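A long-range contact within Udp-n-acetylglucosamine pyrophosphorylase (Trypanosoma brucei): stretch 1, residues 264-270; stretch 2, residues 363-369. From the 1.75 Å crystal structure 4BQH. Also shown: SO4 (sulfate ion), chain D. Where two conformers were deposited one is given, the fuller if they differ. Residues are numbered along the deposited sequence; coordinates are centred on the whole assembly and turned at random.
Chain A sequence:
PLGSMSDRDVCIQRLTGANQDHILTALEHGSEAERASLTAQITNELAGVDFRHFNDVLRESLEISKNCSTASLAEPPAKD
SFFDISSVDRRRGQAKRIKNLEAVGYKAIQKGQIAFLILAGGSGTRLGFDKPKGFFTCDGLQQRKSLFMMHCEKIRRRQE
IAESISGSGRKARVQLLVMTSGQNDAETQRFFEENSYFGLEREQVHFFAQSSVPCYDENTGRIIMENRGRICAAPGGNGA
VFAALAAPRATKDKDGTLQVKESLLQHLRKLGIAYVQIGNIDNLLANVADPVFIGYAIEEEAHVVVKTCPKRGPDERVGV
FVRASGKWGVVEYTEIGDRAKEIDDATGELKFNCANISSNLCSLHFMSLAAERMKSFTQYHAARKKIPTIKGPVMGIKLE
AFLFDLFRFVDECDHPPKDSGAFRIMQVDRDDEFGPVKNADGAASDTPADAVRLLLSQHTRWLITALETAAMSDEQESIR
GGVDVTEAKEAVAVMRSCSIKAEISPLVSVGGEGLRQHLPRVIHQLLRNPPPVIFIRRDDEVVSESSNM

Stretch 1 264-270: LLQHLRK
Stretch 2 363-369: SLHFMSL

The one polar link between these two helices is weak and bent: Arg269 NH2 donates to Ser368 OG at 2.9 Å, with an N-H...acceptor angle of only 116°. The hydroxyl lies at the edge of the guanidinium, near its plane. The same Ser368 OG donates to Leu364 O of its own helix at 3.1 Å, so it serves both helices.

Residues 264-270 are helical throughout, with phi/psi near -60/-42. Residues 364-369 begin a second helix of similar torsions, which continues beyond the stretch. Ser363, at -66/155, is its N-cap, and Ser363 OG accepts from Phe366 N at 2.8 Å. The helices run nearly antiparallel, at 158°, with axes 10.8 Å apart at closest approach. The register pairs Leu265 CA with Ser368 CA at 7.2 Å and Arg269 CA with Leu364 CA at 7.3 Å. One helical turn thus separates the two pairs on each side.

The rest of the contact is largely apolar. Leu364 (chi1 t, chi2 p) points toward stretch 1 and has the largest covered area, 84 Å². Leu364 CD1 meets Leu265 CD1 at 3.6 Å, and Leu364 CD2 lies 3.5 Å from Arg269 CA. Leu268 (m, t) is more distant, with CB 4.3 Å from Leu364 CD1. Leu265 (t, p) also points toward the other helix. Leu265 CD1 is 4.0 Å from Met367 CB, and Leu265 CD2 is 3.2 Å from Ser368 OG. Met367 (m, m, m) starts toward stretch 1, but its end leads away.

The CA-to-CB bond of Arg269 points sideways relative to stretch 2. Its t, t, m rotamer, with chi4 at 115°, brings the end nearer to Ser368, whose chi1 is m. Outside the interface, His267 (chi1 m, chi2 -170°) binds sulfate: His267 ND1 donates to SO4 O3 at 2.8 Å and weakly to SO4 O2 at 2.9 Å.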

ATOM      1  N   LEU A 264       7.229 -11.562  12.058  1.00 12.23           N
ATOM      2  CA  LEU A 264       6.087 -11.794  11.185  1.00 12.04           C
ATOM      3  C   LEU A 264       6.552 -12.404   9.848  1.00 12.05           C
ATOM      4  O   LEU A 264       5.869 -13.269   9.288  1.00 12.19           O
ATOM      5  CB  LEU A 264       5.294 -10.496  10.931  1.00 11.45           C
ATOM      6  CG  LEU A 264       3.967 -10.610  10.129  1.00 11.33           C
ATOM      7  CD1 LEU A 264       3.035 -11.722  10.633  1.00 12.09           C
ATOM      8  CD2 LEU A 264       3.223  -9.283  10.255  1.00 11.24           C
ATOM      9  N   LEU A 265       7.699 -11.952   9.340  1.00 12.94           N
ATOM     10  CA  LEU A 265       8.280 -12.536   8.127  1.00 13.68           C
ATOM     11  C   LEU A 265       8.464 -14.054   8.273  1.00 13.52           C
ATOM     12  O   LEU A 265       8.044 -14.815   7.414  1.00 12.83           O
ATOM     13  CB  LEU A 265       9.631 -11.882   7.814  1.00 16.11           C
ATOM     14  CG  LEU A 265      10.346 -12.382   6.572  1.00 17.75           C
ATOM     15  CD1 LEU A 265       9.633 -11.843   5.354  1.00 18.59           C
ATOM     16  CD2 LEU A 265      11.787 -11.877   6.595  1.00 18.44           C
ATOM     17  N   GLN A 266       9.088 -14.474   9.370  1.00 14.12           N
ATOM     18  CA  GLN A 266       9.261 -15.896   9.638  1.00 14.98           C
ATOM     19  C   GLN A 266       7.907 -16.609   9.783  1.00 14.26           C
ATOM     20  O   GLN A 266       7.747 -17.709   9.280  1.00 14.80           O
ATOM     21  CB  GLN A 266      10.132 -16.087  10.882  1.00 17.40           C
ATOM     22  CG  GLN A 266      11.588 -15.657  10.650  1.00 20.21           C
ATOM     23  CD  GLN A 266      12.422 -15.662  11.932  1.00 22.35           C
ATOM     24  OE1 GLN A 266      12.158 -14.907  12.869  1.00 23.19           O
ATOM     25  NE2 GLN A 266      13.450 -16.512  11.963  1.00 25.45           N
ATOM     26  N   HIS A 267       6.939 -15.981  10.451  1.00 13.95           N
ATOM     27  CA  HIS A 267       5.576 -16.551  10.587  1.00 14.21           C
ATOM     28  C   HIS A 267       4.955 -16.749   9.224  1.00 14.19           C
ATOM     29  O   HIS A 267       4.332 -17.776   8.958  1.00 13.32           O
ATOM     30  CB  HIS A 267       4.694 -15.637  11.421  1.00 15.71           C
ATOM     31  CG  HIS A 267       5.053 -15.605  12.892  1.00 17.89           C
ATOM     32  ND1 HIS A 267       4.265 -15.019  13.823  1.00 19.61           N
ATOM     33  CD2 HIS A 267       6.130 -16.148  13.582  1.00 19.66           C
ATOM     34  CE1 HIS A 267       4.836 -15.146  15.034  1.00 19.97           C
ATOM     35  NE2 HIS A 267       5.968 -15.841  14.889  1.00 20.20           N
ATOM     36  N   LEU A 268       5.139 -15.770   8.341  1.00 12.62           N
ATOM     37  CA  LEU A 268       4.563 -15.882   6.982  1.00 13.65           C
ATOM     38  C   LEU A 268       5.216 -16.992   6.159  1.00 13.51           C
ATOM     39  O   LEU A 268       4.537 -17.702   5.424  1.00 13.86           O
ATOM     40  CB  LEU A 268       4.681 -14.545   6.243  1.00 14.46           C
ATOM     41  CG  LEU A 268       3.877 -13.370   6.807  1.00 15.61           C
ATOM     42  CD1 LEU A 268       4.235 -12.103   6.029  1.00 16.40           C
ATOM     43  CD2 LEU A 268       2.380 -13.621   6.811  1.00 15.46           C
ATOM     44  N   ARG A 269       6.526 -17.143   6.291  1.00 14.25           N
ATOM     45  CA  ARG A 269       7.225 -18.226   5.593  1.00 16.61           C
ATOM     46  C   ARG A 269       6.643 -19.579   6.025  1.00 17.22           C
ATOM     47  O   ARG A 269       6.370 -20.436   5.188  1.00 16.33           O
ATOM     48  CB  ARG A 269       8.721 -18.175   5.886  1.00 18.04           C
ATOM     49  CG  ARG A 269       9.525 -19.243   5.152  1.00 22.67           C
ATOM     50  CD  ARG A 269      11.011 -19.099   5.447  1.00 25.57           C
ATOM     51  NE  ARG A 269      11.519 -17.779   5.066  1.00 30.59           N
ATOM     52  CZ  ARG A 269      11.992 -16.869   5.918  1.00 32.77           C
ATOM     53  NH1 ARG A 269      12.045 -17.118   7.227  1.00 36.11           N
ATOM     54  NH2 ARG A 269      12.431 -15.707   5.459  1.00 34.54           N
ATOM     55  N   LYS A 270       6.439 -19.738   7.330  1.00 17.61           N
ATOM     56  CA  LYS A 270       5.836 -20.976   7.872  1.00 19.67           C
ATOM     57  C   LYS A 270       4.418 -21.221   7.372  1.00 19.01           C
ATOM     58  O   LYS A 270       4.026 -22.372   7.193  1.00 20.71           O
ATOM     59  CB  LYS A 270       5.861 -20.972   9.400  1.00 21.85           C
ATOM     60  CG  LYS A 270       7.229 -21.277   9.972  1.00 25.48           C
ATOM     61  CD  LYS A 270       7.242 -21.146  11.489  1.00 29.86           C
ATOM     62  CE  LYS A 270       8.617 -21.509  12.039  1.00 32.57           C
ATOM     63  NZ  LYS A 270       8.581 -21.910  13.478  1.00 35.48           N
ATOM     64  N   SER A 363       8.094 -10.883  -3.751  1.00  9.39           N
ATOM     65  CA  SER A 363       8.260 -12.237  -3.225  1.00  9.53           C
ATOM     66  C   SER A 363       8.633 -12.178  -1.739  1.00 10.01           C
ATOM     67  O   SER A 363       9.228 -11.205  -1.249  1.00  9.49           O
ATOM     68  CB  SER A 363       9.360 -12.998  -3.985  1.00  9.67           C
ATOM     69  OG  SER A 363      10.638 -12.443  -3.713  1.00  9.99           O
ATOM     70  N   LEU A 364       8.332 -13.241  -1.022  1.00  9.98           N
ATOM     71  CA  LEU A 364       8.763 -13.301   0.367  1.00 11.80           C
ATOM     72  C   LEU A 364      10.293 -13.347   0.460  1.00 11.74           C
ATOM     73  O   LEU A 364      10.877 -12.753   1.361  1.00 11.27           O
ATOM     74  CB  LEU A 364       8.122 -14.491   1.102  1.00 12.46           C
ATOM     75  CG  LEU A 364       8.152 -14.294   2.629  1.00 13.00           C
ATOM     76  CD1 LEU A 364       7.203 -13.191   3.087  1.00 14.76           C
ATOM     77  CD2 LEU A 364       7.785 -15.585   3.348  1.00 14.11           C
ATOM     78  N   HIS A 365      10.943 -14.007  -0.493  1.00 12.51           N
ATOM     79  CA  HIS A 365      12.406 -13.967  -0.582  1.00 13.13           C
ATOM     80  C   HIS A 365      12.916 -12.548  -0.686  1.00 11.97           C
ATOM     81  O   HIS A 365      13.868 -12.182   0.028  1.00 11.26           O
ATOM     82  CB  HIS A 365      12.919 -14.764  -1.785  1.00 16.38           C
ATOM     83  CG  HIS A 365      14.426 -14.981  -1.782  1.00 19.20           C
ATOM     84  ND1 HIS A 365      15.054 -15.693  -2.734  1.00 22.67           N
ATOM     85  CD2 HIS A 365      15.411 -14.595  -0.874  1.00 22.40           C
ATOM     86  CE1 HIS A 365      16.381 -15.725  -2.476  1.00 22.59           C
ATOM     87  NE2 HIS A 365      16.601 -15.050  -1.352  1.00 23.08           N
ATOM     88  N   PHE A 366      12.305 -11.740  -1.568  1.00 10.46           N
ATOM     89  CA  PHE A 366      12.715 -10.326  -1.650  1.00  9.39           C
ATOM     90  C   PHE A 366      12.497  -9.597  -0.324  1.00  9.41           C
ATOM     91  O   PHE A 366      13.359  -8.819   0.098  1.00  8.88           O
ATOM     92  CB  PHE A 366      12.026  -9.558  -2.798  1.00  9.46           C
ATOM     93  CG  PHE A 366      12.416  -8.103  -2.842  1.00  9.20           C
ATOM     94  CD1 PHE A 366      13.649  -7.726  -3.349  1.00  9.34           C
ATOM     95  CD2 PHE A 366      11.591  -7.117  -2.289  1.00  9.59           C
ATOM     96  CE1 PHE A 366      14.040  -6.387  -3.331  1.00  9.17           C
ATOM     97  CE2 PHE A 366      11.980  -5.775  -2.315  1.00  9.06           C
ATOM     98  CZ  PHE A 366      13.200  -5.418  -2.843  1.00  8.93           C
ATOM     99  N   MET A 367      11.338  -9.805   0.308  1.00  9.25           N
ATOM    100  CA  MET A 367      11.093  -9.111   1.581  1.00  9.96           C
ATOM    101  C   MET A 367      12.191  -9.435   2.594  1.00 10.74           C
ATOM    102  O   MET A 367      12.646  -8.559   3.339  1.00 10.67           O
ATOM    103  CB  MET A 367       9.711  -9.445   2.127  1.00 10.43           C
ATOM    104  CG  MET A 367       8.568  -9.030   1.196  1.00 11.43           C
ATOM    105  SD  MET A 367       8.562  -7.301   0.702  1.00 13.51           S
ATOM    106  CE  MET A 367       8.130  -6.507   2.262  1.00 12.13           C
ATOM    107  N   SER A 368      12.580 -10.707   2.645  1.00 10.92           N
ATOM    108  CA  SER A 368      13.669 -11.166   3.515  0.50 11.16           C
ATOM    109  C   SER A 368      15.019 -10.541   3.169  1.00 11.02           C
ATOM    110  O   SER A 368      15.739 -10.051   4.037  1.00 10.72           O
ATOM    111  CB  SER A 368      13.796 -12.691   3.417  0.50 11.89           C
ATOM    112  OG  SER A 368      12.614 -13.319   3.874  0.50 12.77           O
ATOM    113  N   LEU A 369      15.385 -10.585   1.899  1.00 10.73           N
ATOM    114  CA  LEU A 369      16.713 -10.144   1.504  1.00 10.47           C
ATOM    115  C   LEU A 369      16.800  -8.632   1.649  1.00 10.29           C
ATOM    116  O   LEU A 369      17.845  -8.111   2.047  1.00  9.78           O
ATOM    117  CB  LEU A 369      17.002 -10.545   0.042  1.00 10.83           C
ATOM    118  CG  LEU A 369      18.404 -10.212  -0.512  1.00 11.48           C
ATOM    119  CD1 LEU A 369      18.835 -11.272  -1.520  1.00 11.98           C
ATOM    120  CD2 LEU A 369      18.398  -8.885  -1.244  1.00 11.40           C
TER
HETATM  121  S   SO4 D1540       1.212 -13.546  14.328  1.00 24.62           S
HETATM  122  O1  SO4 D1540       0.420 -12.378  13.895  1.00 22.65           O
HETATM  123  O2  SO4 D1540       2.417 -13.116  15.089  1.00 25.52           O
HETATM  124  O3  SO4 D1540       1.638 -14.301  13.134  1.00 22.22           O
HETATM  125  O4  SO4 D1540       0.398 -14.370  15.259  1.00 23.51           O